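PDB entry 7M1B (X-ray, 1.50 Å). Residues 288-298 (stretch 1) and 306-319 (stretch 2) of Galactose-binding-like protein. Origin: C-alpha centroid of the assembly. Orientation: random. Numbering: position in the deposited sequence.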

ATOM      1  N   ALA A 288      -8.718  10.284  14.218  1.00 17.33           N
ATOM      2  CA  ALA A 288      -7.520   9.600  13.825  1.00 16.68           C
ATOM      3  C   ALA A 288      -7.835   8.111  13.546  1.00 15.88           C
ATOM      4  O   ALA A 288      -8.364   7.385  14.416  1.00 19.55           O
ATOM      5  N   ILE A 289      -7.504   7.644  12.323  1.00 16.32           N
ATOM      6  CA  ILE A 289      -7.764   6.244  11.978  1.00 15.92           C
ATOM      7  C   ILE A 289      -6.773   5.270  12.589  1.00 18.03           C
ATOM      8  O   ILE A 289      -5.582   5.556  12.759  1.00 18.20           O
ATOM      9  N   LYS A 290      -7.250   4.048  12.845  1.00 18.41           N
ATOM     10  CA  LYS A 290      -6.435   3.046  13.552  1.00 19.08           C
ATOM     11  C   LYS A 290      -6.078   1.896  12.612  1.00 19.71           C
ATOM     12  O   LYS A 290      -4.889   1.764  12.290  1.00 19.85           O
ATOM     13  N   GLU A 291      -7.052   1.106  12.161  1.00 18.36           N
ATOM     14  CA  GLU A 291      -6.794   0.106  11.141  1.00 18.58           C
ATOM     15  C   GLU A 291      -7.589   0.408   9.884  1.00 15.76           C
ATOM     16  O   GLU A 291      -8.755   0.813   9.915  1.00 18.80           O
ATOM     17  N   TRP A 292      -6.958   0.147   8.743  1.00 18.21           N
ATOM     18  CA  TRP A 292      -7.654   0.310   7.477  1.00 17.16           C
ATOM     19  C   TRP A 292      -6.959  -0.553   6.414  1.00 16.04           C
ATOM     20  O   TRP A 292      -5.850  -1.080   6.608  1.00 18.92           O
ATOM     21  N   GLU A 293      -7.602  -0.630   5.259  1.00 18.69           N
ATOM     22  CA  GLU A 293      -7.038  -1.185   4.067  1.00 18.20           C
ATOM     23  C   GLU A 293      -6.947  -0.114   2.997  1.00 19.41           C
ATOM     24  O   GLU A 293      -7.812   0.736   2.912  1.00 19.63           O
ATOM     25  N   VAL A 294      -5.920  -0.245   2.154  1.00 18.26           N
ATOM     26  CA  VAL A 294      -5.827   0.596   0.961  1.00 18.64           C
ATOM     27  C   VAL A 294      -6.132  -0.265  -0.256  1.00 19.84           C
ATOM     28  O   VAL A 294      -5.556  -1.357  -0.360  1.00 19.31           O
ATOM     29  N   TRP A 295      -7.101   0.167  -1.084  1.00 18.39           N
ATOM     30  CA  TRP A 295      -7.495  -0.549  -2.284  1.00 17.44           C
ATOM     31  C   TRP A 295      -7.221   0.328  -3.483  1.00 16.02           C
ATOM     32  O   TRP A 295      -7.146   1.580  -3.376  1.00 16.88           O
ATOM     33  N   GLY A 296      -7.112  -0.295  -4.646  1.00 19.30           N
ATOM     34  CA  GLY A 296      -6.867   0.560  -5.820  1.00 19.25           C
ATOM     35  C   GLY A 296      -7.385  -0.050  -7.121  1.00 16.49           C
ATOM     36  O   GLY A 296      -7.623  -1.270  -7.192  1.00 18.10           O
ATOM     37  N   ARG A 297      -7.402   0.737  -8.208  1.00 16.64           N
ATOM     38  CA  ARG A 297      -7.606   0.231  -9.559  1.00 16.87           C
ATOM     39  C   ARG A 297      -6.994   1.196 -10.566  1.00 16.63           C
ATOM     40  O   ARG A 297      -6.830   2.407 -10.288  1.00 18.85           O
ATOM     41  N   SER A 298      -6.720   0.689 -11.781  1.00 19.78           N
ATOM     42  CA  SER A 298      -6.143   1.564 -12.789  1.00 21.14           C
ATOM     43  C   SER A 298      -7.195   2.191 -13.708  1.00 21.15           C
ATOM     44  O   SER A 298      -6.920   3.232 -14.313  1.00 27.43           O
ATOM     45  N   SER A 306     -19.438   0.746  -6.380  1.00 19.69           N
ATOM     46  CA  SER A 306     -19.330  -0.708  -6.214  1.00 19.39           C
ATOM     47  C   SER A 306     -17.872  -1.123  -6.035  1.00 21.80           C
ATOM     48  O   SER A 306     -16.975  -0.613  -6.699  1.00 21.27           O
ATOM     49  N   TRP A 307     -17.648  -2.158  -5.194  1.00 21.16           N
ATOM     50  CA  TRP A 307     -16.286  -2.630  -4.980  1.00 20.71           C
ATOM     51  C   TRP A 307     -15.776  -3.577  -6.092  1.00 22.62           C
ATOM     52  O   TRP A 307     -14.580  -3.892  -6.163  1.00 23.64           O
ATOM     53  N   ASP A 308     -16.661  -3.932  -7.035  1.00 24.90           N
ATOM     54  CA  ASP A 308     -16.255  -4.719  -8.188  1.00 25.19           C
ATOM     55  C   ASP A 308     -15.161  -3.969  -8.952  1.00 24.58           C
ATOM     56  O   ASP A 308     -15.273  -2.736  -9.198  1.00 24.47           O
ATOM     57  N   GLY A 309     -14.060  -4.659  -9.255  1.00 23.51           N
ATOM     58  CA  GLY A 309     -13.027  -4.035 -10.071  1.00 24.62           C
ATOM     59  C   GLY A 309     -11.915  -3.389  -9.234  1.00 21.36           C
ATOM     60  O   GLY A 309     -10.908  -2.918  -9.791  1.00 23.98           O
ATOM     61  N   TRP A 310     -12.071  -3.379  -7.905  1.00 19.11           N
ATOM     62  CA  TRP A 310     -11.072  -2.846  -6.976  1.00 20.38           C
ATOM     63  C   TRP A 310     -10.196  -3.985  -6.457  1.00 22.87           C
ATOM     64  O   TRP A 310     -10.716  -5.083  -6.193  1.00 24.99           O
ATOM     65  N   THR A 311      -8.884  -3.725  -6.251  1.00 20.95           N
ATOM     66  CA  THR A 311      -7.881  -4.687  -5.777  1.00 20.46           C
ATOM     67  C   THR A 311      -7.322  -4.180  -4.446  1.00 18.42           C
ATOM     68  O   THR A 311      -7.028  -2.961  -4.297  1.00 20.80           O
ATOM     69  N   LYS A 312      -7.182  -5.068  -3.471  1.00 21.84           N
ATOM     70  CA  LYS A 312      -6.582  -4.676  -2.213  1.00 20.80           C
ATOM     71  C   LYS A 312      -5.060  -4.547  -2.344  1.00 21.38           C
ATOM     72  O   LYS A 312      -4.366  -5.421  -2.932  1.00 25.14           O
ATOM     73  N   LEU A 313      -4.555  -3.412  -1.803  1.00 19.90           N
ATOM     74  CA  LEU A 313      -3.129  -3.113  -1.921  1.00 17.98           C
ATOM     75  C   LEU A 313      -2.337  -3.159  -0.611  1.00 22.19           C
ATOM     76  O   LEU A 313      -1.101  -3.283  -0.691  1.00 23.81           O
ATOM     77  N   ALA A 314      -2.968  -2.982   0.562  1.00 20.44           N
ATOM     78  CA  ALA A 314      -2.230  -2.915   1.833  1.00 19.55           C
ATOM     79  C   ALA A 314      -3.225  -3.054   2.968  1.00 19.50           C
ATOM     80  O   ALA A 314      -4.394  -2.666   2.835  1.00 20.86           O
ATOM     81  N   ASP A 315      -2.746  -3.719   4.039  1.00 21.40           N
ATOM     82  CA  ASP A 315      -3.402  -3.696   5.336  1.00 21.16           C
ATOM     83  C   ASP A 315      -2.528  -2.816   6.203  1.00 22.40           C
ATOM     84  O   ASP A 315      -1.265  -2.939   6.201  1.00 22.66           O
ATOM     85  N   CYS A 316      -3.195  -1.953   6.973  1.00 21.27           N
ATOM     86  CA  CYS A 316      -2.448  -0.936   7.670  1.00 19.38           C
ATOM     87  C   CYS A 316      -2.947  -0.786   9.095  1.00 17.49           C
ATOM     88  O   CYS A 316      -4.173  -0.728   9.299  1.00 20.16           O
ATOM     89  N   GLU A 317      -2.022  -0.581  10.017  1.00 18.00           N
ATOM     90  CA  GLU A 317      -2.378  -0.232  11.409  1.00 18.08           C
ATOM     91  C   GLU A 317      -1.507   0.910  11.920  1.00 20.61           C
ATOM     92  O   GLU A 317      -0.275   0.793  11.984  1.00 17.73           O
ATOM     93  N   SER A 318      -2.163   2.027  12.292  1.00 19.57           N
ATOM     94  CA  SER A 318      -1.484   3.136  12.954  1.00 20.19           C
ATOM     95  C   SER A 318      -1.218   2.727  14.402  1.00 18.70           C
ATOM     96  O   SER A 318      -2.150   2.405  15.145  1.00 21.77           O
ATOM     97  N   ILE A 319       0.068   2.733  14.794  1.00 17.61           N
ATOM     98  CA  ILE A 319       0.517   2.365  16.141  1.00 21.70           C
ATOM     99  C   ILE A 319       0.583   3.599  17.040  1.00 17.74           C
ATOM    100  O   ILE A 319       1.090   4.661  16.631  1.00 20.82           O
TER

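Strands 292-297 and 311-317 run antiparallel, their directions 144° apart, and backbone hydrogen bonds such as Val294 N to Ala314 O (2.9 Å) fix the register. A bulge arises where Val294 O accepts from both Leu313 N (2.7 Å) and Ala314 N (3.2 Å); beyond it Trp295 pairs with Lys312.

Four tryptophans take part in the contact. Trp295 (chi1 m) is covered on both faces: the edge of Trp307 (m) meets one, Trp295 CG to Trp307 CZ3 3.4 Å with planes at 67°, while Lys312 CB lies 3.6 Å from the centroid of the Trp295 six-membered ring on the other, 9° off the normal. Trp292 (p) turns its ring so that Cys316 (m) sits over a face, Trp292 CE2 to Cys316 CB 3.4 Å. Arg297 (p, t, m) crosses the Trp310 ring (m), its CD 3.6 Å from the five-membered centroid and CZ 4.7 Å, 21° off the normal, a cation-pi arrangement.

Apolar packing continues on the face shared by Trp292 and Cys316: Val294 (t) reaches Ala314, CB to CB 4.2 Å, and Cys316, CG2 to SG 4.0 Å. Gly296 leaves room for Leu313 (m, t), since an ideal CB there would lie 2.7 Å from Leu313 CD1.

On the face bearing Glu293, Asp315 and Lys312, Lys312 partly offsets two neighbouring acids. Lys312 NZ bridges Asp315 OD1 at 2.9 Å and, at long range, Glu293 OE2 at 3.9 Å, which helps offset the close acids, Glu293 OE2 to Asp315 OD1 3.6 Å. The other Glu293 carboxylate oxygen, OE1, accepts from Trp295 NE1 at 2.8 Å. One water donates to Glu293 OE2 and accepts from Lys312 NZ, both 2.8 Å from its O.

At the ends, Arg297 NH1 makes a weak hydrogen bond to Asp308 O (2.9 Å), and a water links Ile289 O (2.8 Å from its O) to Ser318 OG (3.0 Å from its O).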

ATOM      1  CB  ALA A 288      -6.510   9.715  14.947  1.00 16.99           C
ATOM      2  CB  ILE A 289      -7.835   6.151  10.428  1.00 16.85           C
ATOM      3  CG1 ILE A 289      -6.464   6.467   9.790  1.00 16.74           C
ATOM      4  CG2 ILE A 289      -9.000   7.026   9.942  1.00 17.76           C
ATOM      5  CD1 ILE A 289      -6.458   6.279   8.217  1.00 20.69           C
ATOM      6  CB  LYS A 290      -7.099   2.582  14.845  1.00 20.19           C
ATOM      7  CG  LYS A 290      -6.377   1.401  15.568  1.00 20.07           C
ATOM      8  CD  LYS A 290      -7.046   1.073  16.897  1.00 24.31           C
ATOM      9  CE  LYS A 290      -6.489  -0.216  17.531  1.00 29.92           C
ATOM     10  NZ  LYS A 290      -7.338  -0.701  18.625  1.00 41.58           N
ATOM     11  CB  GLU A 291      -7.161  -1.294  11.629  1.00 19.94           C
ATOM     12  CG  GLU A 291      -6.211  -1.784  12.704  1.00 22.97           C
ATOM     13  CD  GLU A 291      -6.435  -3.276  12.981  1.00 28.86           C
ATOM     14  OE1 GLU A 291      -6.287  -4.116  12.034  1.00 40.65           O
ATOM     15  OE2 GLU A 291      -6.743  -3.622  14.122  1.00 30.72           O
ATOM     16  CB  TRP A 292      -7.628   1.808   7.076  1.00 15.75           C
ATOM     17  CG  TRP A 292      -6.277   2.379   6.685  1.00 17.59           C
ATOM     18  CD1 TRP A 292      -5.765   2.574   5.415  1.00 16.85           C
ATOM     19  CD2 TRP A 292      -5.321   2.963   7.605  1.00 15.93           C
ATOM     20  NE1 TRP A 292      -4.510   3.130   5.518  1.00 19.94           N
ATOM     21  CE2 TRP A 292      -4.217   3.435   6.836  1.00 17.23           C
ATOM     22  CE3 TRP A 292      -5.264   3.096   9.006  1.00 17.61           C
ATOM     23  CZ2 TRP A 292      -3.093   4.045   7.418  1.00 20.07           C
ATOM     24  CZ3 TRP A 292      -4.144   3.683   9.583  1.00 19.57           C
ATOM     25  CH2 TRP A 292      -3.079   4.189   8.794  1.00 19.98           C
ATOM     26  CB  GLU A 293      -7.855  -2.341   3.530  1.00 19.97           C
ATOM     27  CG  GLU A 293      -8.035  -3.429   4.612  1.00 23.87           C
ATOM     28  CD  GLU A 293      -9.067  -4.474   4.256  1.00 23.58           C
ATOM     29  OE1 GLU A 293      -9.918  -4.216   3.322  1.00 24.08           O
ATOM     30  OE2 GLU A 293      -9.117  -5.485   5.016  1.00 30.19           O
ATOM     31  CB  VAL A 294      -4.416   1.202   0.822  1.00 19.22           C
ATOM     32  CG1 VAL A 294      -4.436   2.126  -0.411  1.00 19.10           C
ATOM     33  CG2 VAL A 294      -4.088   2.050   2.075  1.00 19.60           C
ATOM     34  CB  TRP A 295      -9.019  -0.822  -2.189  1.00 18.08           C
ATOM     35  CG  TRP A 295      -9.364  -1.899  -1.179  1.00 18.35           C
ATOM     36  CD1 TRP A 295      -9.261  -1.843   0.199  1.00 18.77           C
ATOM     37  CD2 TRP A 295      -9.827  -3.241  -1.491  1.00 19.60           C
ATOM     38  NE1 TRP A 295      -9.678  -3.022   0.754  1.00 19.53           N
ATOM     39  CE2 TRP A 295     -10.073  -3.877  -0.250  1.00 21.20           C
ATOM     40  CE3 TRP A 295     -10.231  -3.898  -2.663  1.00 20.24           C
ATOM     41  CZ2 TRP A 295     -10.519  -5.220  -0.163  1.00 21.72           C
ATOM     42  CZ3 TRP A 295     -10.666  -5.214  -2.588  1.00 21.57           C
ATOM     43  CH2 TRP A 295     -10.847  -5.854  -1.353  1.00 24.32           C
ATOM     44  CB  ARG A 297      -9.112   0.057  -9.793  1.00 18.08           C
ATOM     45  CG  ARG A 297      -9.950   1.329  -9.724  1.00 18.25           C
ATOM     46  CD  ARG A 297     -11.463   1.048  -9.743  1.00 19.88           C
ATOM     47  NE  ARG A 297     -11.880   0.416 -10.986  1.00 20.17           N
ATOM     48  CZ  ARG A 297     -13.022  -0.257 -11.112  1.00 20.70           C
ATOM     49  NH1 ARG A 297     -13.873  -0.333 -10.086  1.00 21.53           N
ATOM     50  NH2 ARG A 297     -13.324  -0.775 -12.302  1.00 24.27           N
ATOM     51  CB  SER A 298      -5.085   0.902 -13.643  1.00 22.06           C
ATOM     52  OG  SER A 298      -5.639  -0.300 -14.209  1.00 24.76           O
ATOM     53  CB  SER A 306     -19.887  -1.373  -7.455  1.00 21.62           C
ATOM     54  OG  SER A 306     -19.640  -2.763  -7.407  1.00 25.77           O
ATOM     55  CB  TRP A 307     -16.251  -3.312  -3.616  1.00 21.49           C
ATOM     56  CG  TRP A 307     -16.154  -2.324  -2.479  1.00 19.85           C
ATOM     57  CD1 TRP A 307     -17.129  -1.901  -1.618  1.00 20.30           C
ATOM     58  CD2 TRP A 307     -14.930  -1.736  -2.022  1.00 21.22           C
ATOM     59  NE1 TRP A 307     -16.601  -1.023  -0.686  1.00 26.51           N
ATOM     60  CE2 TRP A 307     -15.236  -0.917  -0.898  1.00 20.88           C
ATOM     61  CE3 TRP A 307     -13.602  -1.837  -2.461  1.00 21.98           C
ATOM     62  CZ2 TRP A 307     -14.228  -0.251  -0.188  1.00 20.48           C
ATOM     63  CZ3 TRP A 307     -12.613  -1.133  -1.788  1.00 20.64           C
ATOM     64  CH2 TRP A 307     -12.915  -0.373  -0.643  1.00 19.27           C
ATOM     65  CB  ASP A 308     -17.456  -4.920  -9.109  1.00 28.62           C
ATOM     66  CG  ASP A 308     -18.476  -5.908  -8.545  1.00 39.89           C
ATOM     67  OD1 ASP A 308     -18.270  -6.496  -7.434  1.00 41.20           O
ATOM     68  OD2 ASP A 308     -19.476  -6.098  -9.229  1.00 42.86           O
ATOM     69  CB  TRP A 310     -11.769  -2.134  -5.797  1.00 20.66           C
ATOM     70  CG  TRP A 310     -12.391  -0.821  -6.219  1.00 17.91           C
ATOM     71  CD1 TRP A 310     -13.690  -0.604  -6.651  1.00 17.94           C
ATOM     72  CD2 TRP A 310     -11.783   0.477  -6.100  1.00 18.52           C
ATOM     73  NE1 TRP A 310     -13.883   0.763  -6.880  1.00 19.58           N
ATOM     74  CE2 TRP A 310     -12.717   1.428  -6.550  1.00 19.71           C
ATOM     75  CE3 TRP A 310     -10.481   0.888  -5.713  1.00 17.47           C
ATOM     76  CZ2 TRP A 310     -12.419   2.815  -6.551  1.00 17.55           C
ATOM     77  CZ3 TRP A 310     -10.193   2.234  -5.753  1.00 19.94           C
ATOM     78  CH2 TRP A 310     -11.137   3.147  -6.171  1.00 18.02           C
ATOM     79  CB  THR A 311      -6.706  -4.829  -6.771  1.00 21.70           C
ATOM     80  OG1 THR A 311      -7.257  -5.269  -8.006  1.00 26.84           O
ATOM     81  CG2 THR A 311      -5.644  -5.793  -6.303  1.00 26.67           C
ATOM     82  CB  LYS A 312      -6.946  -5.656  -1.103  1.00 21.53           C
ATOM     83  CG  LYS A 312      -6.632  -5.112   0.285  1.00 26.44           C
ATOM     84  CD  LYS A 312      -7.113  -6.020   1.398  1.00 35.31           C
ATOM     85  CE  LYS A 312      -6.015  -6.875   1.940  1.00 41.11           C
ATOM     86  NZ  LYS A 312      -6.501  -7.669   3.106  1.00 31.03           N
ATOM     87  CB  LEU A 313      -2.955  -1.683  -2.474  1.00 17.24           C
ATOM     88  CG  LEU A 313      -3.794  -1.334  -3.703  1.00 17.98           C
ATOM     89  CD1 LEU A 313      -3.566   0.137  -4.096  1.00 19.97           C
ATOM     90  CD2 LEU A 313      -3.543  -2.237  -4.934  1.00 21.84           C
ATOM     91  CB  ALA A 314      -1.528  -1.575   1.984  1.00 25.88           C
ATOM     92  CB  ASP A 315      -3.423  -5.095   5.951  1.00 24.92           C
ATOM     93  CG  ASP A 315      -4.292  -6.062   5.175  1.00 30.13           C
ATOM     94  OD1 ASP A 315      -5.516  -5.822   5.053  1.00 34.42           O
ATOM     95  OD2 ASP A 315      -3.751  -7.088   4.786  1.00 41.31           O
ATOM     96  CB  CYS A 316      -2.618   0.425   6.997  1.00 18.32           C
ATOM     97  SG  CYS A 316      -2.145   0.481   5.250  1.00 20.86           S
ATOM     98  CB  GLU A 317      -2.281  -1.485  12.313  1.00 18.88           C
ATOM     99  CG  GLU A 317      -2.596  -1.103  13.771  1.00 21.20           C
ATOM    100  CD  GLU A 317      -2.768  -2.237  14.748  1.00 27.94           C
ATOM    101  OE1 GLU A 317      -2.541  -3.362  14.313  1.00 34.74           O
ATOM    102  OE2 GLU A 317      -3.117  -2.012  15.915  1.00 34.90           O
ATOM    103  CB  SER A 318      -2.383   4.345  12.879  1.00 20.26           C
ATOM    104  OG  SER A 318      -1.927   5.409  13.731  1.00 19.51           O
ATOM    105  CB  ILE A 319       1.889   1.652  16.038  1.00 24.24           C
ATOM    106  CG1 ILE A 319       1.750   0.335  15.252  1.00 28.26           C
ATOM    107  CG2 ILE A 319       2.403   1.352  17.436  1.00 27.19           C
ATOM    108  CD1 ILE A 319       0.582  -0.529  15.648  1.00 37.24           C
TER
HETATM  109  O   HOH W   1      -3.519   7.393  12.157  1.00 22.39           O
HETATM  110  O   HOH W   2      -7.407  -5.757   7.038  1.00 43.88           O
HETATM  111  O   HOH W   3      -9.273  -7.896   3.533  1.00 52.94           O
HETATM  112  O   HOH W   4     -16.093  -1.837 -12.356  1.00 39.90           O